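Local coordinates for pseudopodium-enriched atypical kinase 1 (Homo sapiens, PDB 6BHC), which is a pseudokinase that keeps the protein kinase fold, pairs into dimers, and probably works in signalling more as a scaffold than as an active tyrosine kinase, at residues Gln109-His114 / Glu192-Tyr197; Asp160-Ser165 / Tyr287-Leu292; Asn380-Lys385 / Gln413-Ala418. The protein carries 1 engineered substitution. One frame throughout, in Å; residues are numbered along the deposited sequence.

Contact 1 (Gln109-His114 / Glu192-Tyr197); sequences QSLAVH and EHLKPY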
loop_
_atom_site.group_PDB
_atom_site.type_symbol
_atom_site.label_atom_id
_atom_site.label_comp_id
_atom_site.label_asym_id
_atom_site.label_seq_id
_atom_site.Cartn_x
_atom_site.Cartn_y
_atom_site.Cartn_z
ATOM N N GLN A 109 -29.696 20.975 -4.818
ATOM C CA GLN A 109 -28.605 21.911 -5.064
ATOM C C GLN A 109 -28.068 22.521 -3.775
ATOM O O GLN A 109 -26.906 22.945 -3.739
ATOM C CB GLN A 109 -29.067 23.015 -6.018
ATOM C CG GLN A 109 -27.967 23.920 -6.548
ATOM C CD GLN A 109 -28.497 24.949 -7.528
ATOM O OE1 GLN A 109 -29.652 24.881 -7.950
ATOM N NE2 GLN A 109 -27.657 25.911 -7.894
ATOM N N SER A 110 -28.875 22.563 -2.717
ATOM C CA SER A 110 -28.440 23.112 -1.439
ATOM C C SER A 110 -27.589 22.142 -0.630
ATOM O O SER A 110 -27.144 22.501 0.464
ATOM C CB SER A 110 -29.657 23.540 -0.611
ATOM O OG SER A 110 -30.501 22.438 -0.328
ATOM N N LEU A 111 -27.344 20.935 -1.134
ATOM C CA LEU A 111 -26.580 19.924 -0.416
ATOM C C LEU A 111 -25.151 19.868 -0.936
ATOM O O LEU A 111 -24.915 19.950 -2.146
ATOM C CB LEU A 111 -27.230 18.547 -0.560
ATOM C CG LEU A 111 -28.737 18.448 -0.329
ATOM C CD1 LEU A 111 -29.227 17.043 -0.642
ATOM C CD2 LEU A 111 -29.090 18.839 1.097
ATOM N N ALA A 112 -24.199 19.728 -0.016
ATOM C CA ALA A 112 -22.822 19.484 -0.413
ATOM C C ALA A 112 -22.721 18.143 -1.130
ATOM O O ALA A 112 -23.519 17.231 -0.900
ATOM C CB ALA A 112 -21.899 19.506 0.805
ATOM N N VAL A 113 -21.727 18.030 -2.016
ATOM C CA VAL A 113 -21.618 16.843 -2.850
ATOM C C VAL A 113 -21.394 15.609 -1.981
ATOM O O VAL A 113 -20.766 15.667 -0.916
ATOM C CB VAL A 113 -20.493 17.000 -3.889
ATOM C CG1 VAL A 113 -20.788 18.174 -4.814
ATOM C CG2 VAL A 113 -19.149 17.183 -3.202
ATOM N N HIS A 114 -21.936 14.482 -2.435
ATOM C CA HIS A 114 -21.799 13.221 -1.727
ATOM C C HIS A 114 -21.735 12.095 -2.747
ATOM O O HIS A 114 -22.367 12.158 -3.803
ATOM C CB HIS A 114 -22.956 12.989 -0.750
ATOM C CG HIS A 114 -22.733 11.844 0.186
ATOM N ND1 HIS A 114 -23.031 10.540 -0.147
ATOM C CD2 HIS A 114 -22.238 11.806 1.445
ATOM C CE1 HIS A 114 -22.730 9.750 0.868
ATOM N NE2 HIS A 114 -22.249 10.494 1.847
ATOM N N GLU A 192 -27.745 9.426 5.651
ATOM C CA GLU A 192 -27.058 10.056 6.774
ATOM C C GLU A 192 -26.558 11.446 6.402
ATOM O O GLU A 192 -26.447 12.322 7.268
ATOM C CB GLU A 192 -25.900 9.168 7.231
ATOM C CG GLU A 192 -25.242 9.587 8.533
ATOM C CD GLU A 192 -24.074 8.688 8.907
ATOM O OE1 GLU A 192 -23.409 8.161 7.989
ATOM O OE2 GLU A 192 -23.827 8.505 10.118
ATOM N N HIS A 193 -26.259 11.668 5.120
ATOM C CA HIS A 193 -25.843 12.983 4.647
ATOM C C HIS A 193 -26.974 14.002 4.712
ATOM O O HIS A 193 -26.705 15.203 4.809
ATOM C CB HIS A 193 -25.318 12.870 3.212
ATOM C CG HIS A 193 -24.672 14.117 2.696
ATOM N ND1 HIS A 193 -23.437 14.550 3.129
ATOM C CD2 HIS A 193 -25.083 15.015 1.769
ATOM C CE1 HIS A 193 -23.118 15.665 2.496
ATOM N NE2 HIS A 193 -24.098 15.968 1.665
ATOM N N LEU A 194 -28.230 13.551 4.672
ATOM C CA LEU A 194 -29.361 14.469 4.695
ATOM C C LEU A 194 -29.707 14.955 6.096
ATOM O O LEU A 194 -30.358 15.997 6.231
ATOM C CB LEU A 194 -30.597 13.806 4.082
ATOM C CG LEU A 194 -30.477 13.212 2.678
ATOM C CD1 LEU A 194 -31.814 12.636 2.224
ATOM C CD2 LEU A 194 -29.978 14.251 1.691
ATOM N N LYS A 195 -29.288 14.230 7.133
ATOM C CA LYS A 195 -29.722 14.553 8.491
ATOM C C LYS A 195 -29.271 15.929 8.963
ATOM O O LYS A 195 -30.102 16.659 9.531
ATOM C CB LYS A 195 -29.260 13.452 9.451
ATOM C CG LYS A 195 -29.714 12.062 9.048
ATOM C CD LYS A 195 -31.224 11.997 8.899
ATOM C CE LYS A 195 -31.678 10.611 8.461
ATOM N NZ LYS A 195 -33.159 10.532 8.309
ATOM N N PRO A 196 -28.013 16.352 8.786
ATOM C CA PRO A 196 -27.640 17.701 9.246
ATOM C C PRO A 196 -28.364 18.816 8.511
ATOM O O PRO A 196 -28.418 19.943 9.019
ATOM C CB PRO A 196 -26.125 17.754 8.998
ATOM C CG PRO A 196 -25.699 16.331 8.952
ATOM C CD PRO A 196 -26.835 15.616 8.291
ATOM N N TYR A 197 -28.921 18.543 7.332
ATOM C CA TYR A 197 -29.756 19.506 6.629
ATOM C C TYR A 197 -31.219 19.431 7.043
ATOM O O TYR A 197 -32.005 20.289 6.629
ATOM C CB TYR A 197 -29.657 19.296 5.112
ATOM C CG TYR A 197 -28.290 19.567 4.529
ATOM C CD1 TYR A 197 -27.889 20.861 4.221
ATOM C CD2 TYR A 197 -27.403 18.529 4.276
ATOM C CE1 TYR A 197 -26.640 21.115 3.686
ATOM C CE2 TYR A 197 -26.154 18.771 3.737
ATOM C CZ TYR A 197 -25.778 20.066 3.446
ATOM O OH TYR A 197 -24.534 20.314 2.912
#

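Contact 2 (Asp160-Ser165 / Tyr287-Leu292); sequences DFVRDS and YEMLHL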
loop_
_atom_site.group_PDB
_atom_site.type_symbol
_atom_site.label_atom_id
_atom_site.label_comp_id
_atom_site.label_asym_id
_atom_site.label_seq_id
_atom_site.Cartn_x
_atom_site.Cartn_y
_atom_site.Cartn_z
ATOM N N ASP A 160 -34.354 -2.201 -11.703
ATOM C CA ASP A 160 -33.959 -3.024 -12.842
ATOM C C ASP A 160 -33.030 -4.149 -12.408
ATOM O O ASP A 160 -33.139 -5.280 -12.895
ATOM C CB ASP A 160 -33.283 -2.164 -13.910
ATOM C CG ASP A 160 -34.175 -1.051 -14.422
ATOM O OD1 ASP A 160 -35.402 -1.265 -14.534
ATOM O OD2 ASP A 160 -33.644 0.042 -14.714
ATOM N N PHE A 161 -32.103 -3.852 -11.495
ATOM C CA PHE A 161 -31.183 -4.871 -11.004
ATOM C C PHE A 161 -31.929 -5.968 -10.256
ATOM O O PHE A 161 -31.676 -7.160 -10.465
ATOM C CB PHE A 161 -30.125 -4.220 -10.112
ATOM C CG PHE A 161 -29.297 -5.200 -9.334
ATOM C CD1 PHE A 161 -28.278 -5.908 -9.948
ATOM C CD2 PHE A 161 -29.529 -5.403 -7.983
ATOM C CE1 PHE A 161 -27.512 -6.807 -9.232
ATOM C CE2 PHE A 161 -28.766 -6.300 -7.262
ATOM C CZ PHE A 161 -27.757 -7.002 -7.887
ATOM N N VAL A 162 -32.859 -5.582 -9.379
ATOM C CA VAL A 162 -33.632 -6.567 -8.629
ATOM C C VAL A 162 -34.490 -7.404 -9.571
ATOM O O VAL A 162 -34.616 -8.624 -9.401
ATOM C CB VAL A 162 -34.479 -5.866 -7.549
ATOM C CG1 VAL A 162 -35.459 -6.838 -6.917
ATOM C CG2 VAL A 162 -33.577 -5.256 -6.485
ATOM N N ARG A 163 -35.078 -6.768 -10.589
ATOM C CA ARG A 163 -35.941 -7.489 -11.520
ATOM C C ARG A 163 -35.162 -8.538 -12.309
ATOM O O ARG A 163 -35.692 -9.615 -12.605
ATOM C CB ARG A 163 -36.625 -6.503 -12.469
ATOM C CG ARG A 163 -37.615 -7.148 -13.431
ATOM C CD ARG A 163 -38.352 -6.115 -14.279
ATOM N NE ARG A 163 -37.473 -5.433 -15.225
ATOM C CZ ARG A 163 -37.043 -4.183 -15.083
ATOM N NH1 ARG A 163 -37.413 -3.466 -14.029
ATOM N NH2 ARG A 163 -36.246 -3.646 -15.997
ATOM N N ASP A 164 -33.911 -8.248 -12.653
ATOM C CA ASP A 164 -33.108 -9.141 -13.479
ATOM C C ASP A 164 -32.290 -10.139 -12.671
ATOM O O ASP A 164 -31.541 -10.924 -13.264
ATOM C CB ASP A 164 -32.168 -8.326 -14.374
ATOM C CG ASP A 164 -32.908 -7.327 -15.240
ATOM O OD1 ASP A 164 -34.068 -7.603 -15.611
ATOM O OD2 ASP A 164 -32.329 -6.264 -15.549
ATOM N N SER A 165 -32.412 -10.136 -11.342
ATOM C CA SER A 165 -31.583 -10.977 -10.486
ATOM C C SER A 165 -32.398 -12.007 -9.711
ATOM O O SER A 165 -31.954 -12.477 -8.659
ATOM C CB SER A 165 -30.773 -10.115 -9.516
ATOM O OG SER A 165 -29.902 -9.240 -10.211
ATOM N N TYR A 287 -37.300 -5.700 1.962
ATOM C CA TYR A 287 -38.146 -6.771 1.447
ATOM C C TYR A 287 -38.129 -6.806 -0.076
ATOM O O TYR A 287 -38.017 -7.880 -0.678
ATOM C CB TYR A 287 -39.574 -6.598 1.962
ATOM C CG TYR A 287 -39.802 -7.106 3.369
ATOM C CD1 TYR A 287 -39.428 -6.351 4.476
ATOM C CD2 TYR A 287 -40.406 -8.337 3.590
ATOM C CE1 TYR A 287 -39.644 -6.814 5.764
ATOM C CE2 TYR A 287 -40.626 -8.807 4.871
ATOM C CZ TYR A 287 -40.244 -8.044 5.952
ATOM O OH TYR A 287 -40.466 -8.518 7.224
ATOM N N GLU A 288 -38.234 -5.639 -0.717
ATOM C CA GLU A 288 -38.318 -5.596 -2.174
ATOM C C GLU A 288 -37.008 -6.025 -2.824
ATOM O O GLU A 288 -37.018 -6.751 -3.826
ATOM C CB GLU A 288 -38.720 -4.193 -2.630
ATOM C CG GLU A 288 -40.126 -3.797 -2.194
ATOM C CD GLU A 288 -40.524 -2.407 -2.657
ATOM O OE1 GLU A 288 -39.650 -1.517 -2.709
ATOM O OE2 GLU A 288 -41.717 -2.208 -2.971
ATOM N N MET A 289 -35.873 -5.594 -2.272
ATOM C CA MET A 289 -34.581 -6.022 -2.797
ATOM C C MET A 289 -34.355 -7.518 -2.627
ATOM O O MET A 289 -33.568 -8.104 -3.378
ATOM C CB MET A 289 -33.452 -5.242 -2.126
ATOM C CG MET A 289 -33.453 -3.763 -2.467
ATOM S SD MET A 289 -32.035 -2.886 -1.789
ATOM C CE MET A 289 -30.699 -3.639 -2.715
ATOM N N LEU A 290 -35.024 -8.148 -1.662
ATOM C CA LEU A 290 -34.973 -9.593 -1.497
ATOM C C LEU A 290 -36.075 -10.305 -2.275
ATOM O O LEU A 290 -36.432 -11.438 -1.932
ATOM C CB LEU A 290 -35.048 -9.955 -0.013
ATOM C CG LEU A 290 -33.867 -9.449 0.814
ATOM C CD1 LEU A 290 -34.048 -9.804 2.279
ATOM C CD2 LEU A 290 -32.555 -10.005 0.277
ATOM N N HIS A 291 -36.620 -9.656 -3.306
ATOM C CA HIS A 291 -37.645 -10.236 -4.175
ATOM C C HIS A 291 -38.897 -10.627 -3.398
ATOM O O HIS A 291 -39.570 -11.606 -3.725
ATOM C CB HIS A 291 -37.092 -11.429 -4.959
ATOM C CG HIS A 291 -35.963 -11.069 -5.873
ATOM N ND1 HIS A 291 -34.644 -11.306 -5.557
ATOM C CD2 HIS A 291 -35.956 -10.465 -7.086
ATOM C CE1 HIS A 291 -33.873 -10.876 -6.540
ATOM N NE2 HIS A 291 -34.644 -10.360 -7.480
ATOM N N LEU A 292 -39.219 -9.858 -2.369
ATOM C CA LEU A 292 -40.450 -10.018 -1.621
ATOM C C LEU A 292 -41.349 -8.807 -1.839
ATOM O O LEU A 292 -40.858 -7.707 -2.111
ATOM C CB LEU A 292 -40.171 -10.181 -0.123
ATOM C CG LEU A 292 -39.209 -11.306 0.265
ATOM C CD1 LEU A 292 -38.897 -11.251 1.752
ATOM C CD2 LEU A 292 -39.789 -12.657 -0.119
#

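Contact 3 (Asn380-Lys385 / Gln413-Ala418); sequences NWLDIK and QYLAFA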
loop_
_atom_site.group_PDB
_atom_site.type_symbol
_atom_site.label_atom_id
_atom_site.label_comp_id
_atom_site.label_asym_id
_atom_site.label_seq_id
_atom_site.Cartn_x
_atom_site.Cartn_y
_atom_site.Cartn_z
ATOM N N ASN A 380 -10.431 -6.573 21.240
ATOM C CA ASN A 380 -9.519 -7.513 20.598
ATOM C C ASN A 380 -9.931 -7.775 19.156
ATOM O O ASN A 380 -9.079 -7.857 18.264
ATOM C CB ASN A 380 -9.464 -8.822 21.386
ATOM C CG ASN A 380 -8.855 -8.648 22.764
ATOM O OD1 ASN A 380 -8.183 -7.654 23.040
ATOM N ND2 ASN A 380 -9.087 -9.619 23.639
ATOM N N TRP A 381 -11.237 -7.902 18.910
ATOM C CA TRP A 381 -11.714 -8.084 17.543
ATOM C C TRP A 381 -11.362 -6.883 16.673
ATOM O O TRP A 381 -10.944 -7.045 15.521
ATOM C CB TRP A 381 -13.224 -8.329 17.541
ATOM C CG TRP A 381 -13.791 -8.558 16.173
ATOM C CD1 TRP A 381 -13.971 -9.758 15.551
ATOM C CD2 TRP A 381 -14.247 -7.558 15.254
ATOM N NE1 TRP A 381 -14.515 -9.568 14.303
ATOM C CE2 TRP A 381 -14.692 -8.225 14.097
ATOM C CE3 TRP A 381 -14.323 -6.161 15.298
ATOM C CZ2 TRP A 381 -15.203 -7.546 12.995
ATOM C CZ3 TRP A 381 -14.830 -5.490 14.203
ATOM C CH2 TRP A 381 -15.263 -6.181 13.066
ATOM N N LEU A 382 -11.515 -5.670 17.211
ATOM C CA LEU A 382 -11.188 -4.467 16.452
ATOM C C LEU A 382 -9.701 -4.407 16.121
ATOM O O LEU A 382 -9.318 -4.103 14.984
ATOM C CB LEU A 382 -11.608 -3.222 17.233
ATOM C CG LEU A 382 -13.034 -2.719 17.024
ATOM C CD1 LEU A 382 -13.341 -1.573 17.975
ATOM C CD2 LEU A 382 -13.232 -2.285 15.580
ATOM N N ASP A 383 -8.849 -4.689 17.108
ATOM C CA ASP A 383 -7.409 -4.586 16.893
ATOM C C ASP A 383 -6.933 -5.568 15.829
ATOM O O ASP A 383 -6.065 -5.238 15.012
ATOM C CB ASP A 383 -6.667 -4.811 18.211
ATOM C CG ASP A 383 -7.000 -3.759 19.255
ATOM O OD1 ASP A 383 -7.385 -2.635 18.867
ATOM O OD2 ASP A 383 -6.872 -4.052 20.463
ATOM N N ILE A 384 -7.499 -6.777 15.814
ATOM C CA ILE A 384 -7.103 -7.772 14.824
ATOM C C ILE A 384 -7.604 -7.383 13.438
ATOM O O ILE A 384 -6.864 -7.468 12.451
ATOM C CB ILE A 384 -7.610 -9.165 15.240
ATOM C CG1 ILE A 384 -6.914 -9.619 16.525
ATOM C CG2 ILE A 384 -7.394 -10.173 14.123
ATOM C CD1 ILE A 384 -7.359 -10.982 17.012
ATOM N N LYS A 385 -8.864 -6.947 13.341
ATOM C CA LYS A 385 -9.421 -6.581 12.043
ATOM C C LYS A 385 -8.725 -5.357 11.462
ATOM O O LYS A 385 -8.498 -5.286 10.249
ATOM C CB LYS A 385 -10.925 -6.336 12.165
ATOM C CG LYS A 385 -11.732 -7.593 12.440
ATOM C CD LYS A 385 -11.860 -8.463 11.198
ATOM C CE LYS A 385 -12.694 -7.772 10.129
ATOM N NZ LYS A 385 -12.920 -8.638 8.938
ATOM N N GLN A 413 -13.812 2.669 6.071
ATOM C CA GLN A 413 -14.688 3.587 6.796
ATOM C C GLN A 413 -15.215 2.948 8.071
ATOM O O GLN A 413 -15.288 3.596 9.120
ATOM C CB GLN A 413 -15.858 4.021 5.914
ATOM C CG GLN A 413 -15.522 5.025 4.831
ATOM C CD GLN A 413 -16.767 5.604 4.180
ATOM O OE1 GLN A 413 -16.680 6.454 3.294
ATOM N NE2 GLN A 413 -17.934 5.145 4.620
ATOM N N TYR A 414 -15.589 1.671 7.994
ATOM C CA TYR A 414 -16.160 0.979 9.140
ATOM C C TYR A 414 -15.145 0.854 10.271
ATOM O O TYR A 414 -15.388 1.310 11.394
ATOM C CB TYR A 414 -16.665 -0.390 8.691
ATOM C CG TYR A 414 -17.200 -1.278 9.786
ATOM C CD1 TYR A 414 -17.938 -0.757 10.843
ATOM C CD2 TYR A 414 -16.991 -2.649 9.744
ATOM C CE1 TYR A 414 -18.436 -1.580 11.835
ATOM C CE2 TYR A 414 -17.484 -3.476 10.726
ATOM C CZ TYR A 414 -18.205 -2.941 11.767
ATOM O OH TYR A 414 -18.694 -3.779 12.740
ATOM N N LEU A 415 -13.988 0.254 9.985
ATOM C CA LEU A 415 -13.017 -0.025 11.039
ATOM C C LEU A 415 -12.369 1.244 11.580
ATOM O O LEU A 415 -11.928 1.265 12.735
ATOM C CB LEU A 415 -11.947 -0.985 10.524
ATOM C CG LEU A 415 -12.470 -2.354 10.087
ATOM C CD1 LEU A 415 -11.324 -3.272 9.701
ATOM C CD2 LEU A 415 -13.314 -2.973 11.191
ATOM N N ALA A 416 -12.301 2.306 10.775
ATOM C CA ALA A 416 -11.635 3.525 11.228
ATOM C C ALA A 416 -12.451 4.245 12.294
ATOM O O ALA A 416 -11.886 4.810 13.239
ATOM C CB ALA A 416 -11.370 4.454 10.045
ATOM N N PHE A 417 -13.777 4.237 12.162
ATOM C CA PHE A 417 -14.645 4.999 13.048
ATOM C C PHE A 417 -15.413 4.146 14.045
ATOM O O PHE A 417 -16.094 4.704 14.911
ATOM C CB PHE A 417 -15.636 5.833 12.222
ATOM C CG PHE A 417 -14.987 6.927 11.429
ATOM C CD1 PHE A 417 -14.496 6.685 10.156
ATOM C CD2 PHE A 417 -14.858 8.199 11.961
ATOM C CE1 PHE A 417 -13.893 7.692 9.426
ATOM C CE2 PHE A 417 -14.257 9.211 11.238
ATOM C CZ PHE A 417 -13.773 8.957 9.969
ATOM N N ALA A 418 -15.328 2.822 13.952
ATOM C CA ALA A 418 -16.009 1.970 14.914
ATOM C C ALA A 418 -15.286 1.991 16.256
ATOM O O ALA A 418 -14.060 2.115 16.327
ATOM C CB ALA A 418 -16.101 0.536 14.391
#

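Contact 1 (Gln109-His114 / Glu192-Tyr197)
Tyr-197 and His-193 reach across to the backbone of Ala-112 and take hold of both its polar atoms. The amide N of Ala-112 gives a nearly straight hydrogen bond (165°) to OH of Tyr-197, 3.0 Å away. On the carbonyl side, NE2 of His-193 donates to O of Ala-112 at 2.9 Å. This second bond is more bent: the oxygen lies off the imidazole plane, and NE2 comes in from above the carbonyl plane.

In kinase terms this is the loop between the αC helix (104-109) and strand β4 (123-128), resting on the C-terminal end of the αE helix (173-194) and the turn that follows it, so that a piece of the N-lobe is tied to the C-lobe.

The two histidines pack as an oblique pair, centroids 4.7 Å apart and planes at 43°, their side chains sliding past each other. CG of His-193, anti to its backbone N (chi1 -171°), comes 3.6 Å from CD2 of His-114. CB of His-114 lies over the centre of the His-193 ring, 3.9 Å from its centroid, and CB of His-193 covers a face of the His-114 ring in return. ND1 of His-114 is bonded to N of Asn-116, which should fix the turn of that ring. An alanine in place of His-193 would probably leave the carbonyl of Ala-112 without this donor and open a gap under CB of His-114.

Leu-111 adds the apolar share: its CD2 lies over the Tyr-197 ring face, 3.6 Å from CG, and its CD1 meets CD2 of Leu-194 at 3.7 Å.

Contact 2 (Asp160-Ser165 / Tyr287-Leu292)
Val-162 and Met-289 bring the two backbones together, their CA atoms 5.9 Å apart where the last turns of helix 158-163 and helix 277-289 meet. The second helix closes in a Schellman motif, with His-291 (positive phi) as its C-prime residue: N of Leu-292 bonds to O of Tyr-287 and N of His-291 to O of Glu-288.

CB of Val-162 points toward the other segment, and both its methyls touch it. CG1, anti to the backbone N (chi1 170°), meets O of Glu-288 at 3.5 Å, and CG2 rests 3.9 Å from CA of Met-289. Past it, in the opposite direction, comes His-291. Its NE2 donates to O of Val-162 (2.6 Å, N-H...O 141°), with the oxygen at the ring edge, near the imidazole plane. CE1 of the same ring lies 3.3 Å from O of Ser-165, in the turn after helix 158-163, which OG of Ser-165 braces by donating to O of Phe-161.

In kinase terms these are the ends of αD and αF. Tyr-176 of helix 173-194 packs on Val-162, Ser-165 and the His-291 ring and bonds to O of Met-289, while ND1 of His-169 (helix 166-171) and ND1 of His-291 are hydrogen-bonded.

Contact 3 (Asn380-Lys385 / Gln413-Ala418)
Leu-415 of helix 406-417 meets Lys-385, Leu-382 and Trp-381 of helix 371-396 with its two methyls. The pairing belongs to the helical bundle that accompanies the kinase fold in this protein, in which helix 16-39 and helix 420-430 also take part. The short helical segments run at 129° to each other, between crossed and antiparallel, with their axes 10.4 Å apart at closest approach. Leu-382 and Leu-415 have the nearest CA atoms, 7.2 Å apart, and the segments pack by van der Waals contact, with no hydrogen bond across.

CB of Leu-415 leaves the helix at its flank, and CG, anti to the carbonyl carbon (chi1 -62°), carries the two methyls that do the touching. CD1 goes to the backbone of Lys-385, 3.5 Å from its O, and also lies 4.0 Å from CB of that lysine. CD2 turns to the other side and meets CH2 of Trp-381 at 4.2 Å, the two side chains crossing at about a right angle, with CD2 of Leu-382 a little farther off. Leu-28 of helix 16-39 packs on Leu-415 as well, and the backbone O of Leu-415 accepts from NE of Arg-386.

Beside it, CD2 of Leu-382 rests 4.2 Å from CB of Ala-418, just where helix 406-417 ends. OH and CE2 of Tyr-414 touch CH2 of Trp-381, and Leu-423 of helix 420-430 packs on both residues. On helix 371-396, Asn-380 and Ile-384 pack on Val-16 of the second subunit and Asp-383 on its Ile-20, so this helix also takes part in the dimer. The indole of Trp-381 is held from its own helix too: CG of Lys-385 sits 3.4 Å above the plane, over the centre of the ring.

How the contacts relate
Contacts 1 and 2 belong to the kinase fold and alternate along the chain, the order being 109-114, 160-165, 192-197, 287-292. Their centres are 27 Å apart, on opposite sides of the chain's centre. Helix 173-194 connects them: its C-terminal part carries one side of contact 1, and its Tyr-176, near the start, packs against contact 2. Contact 3 comes later in the sequence, in the helical bundle, with its centre 27 Å from that of contact 1 and 31 Å from that of contact 2. Its nearest atoms are about 7 Å from contact 1, without touching. Lobe joining, C-lobe packing and the dimer-facing bundle are thus three separate sites.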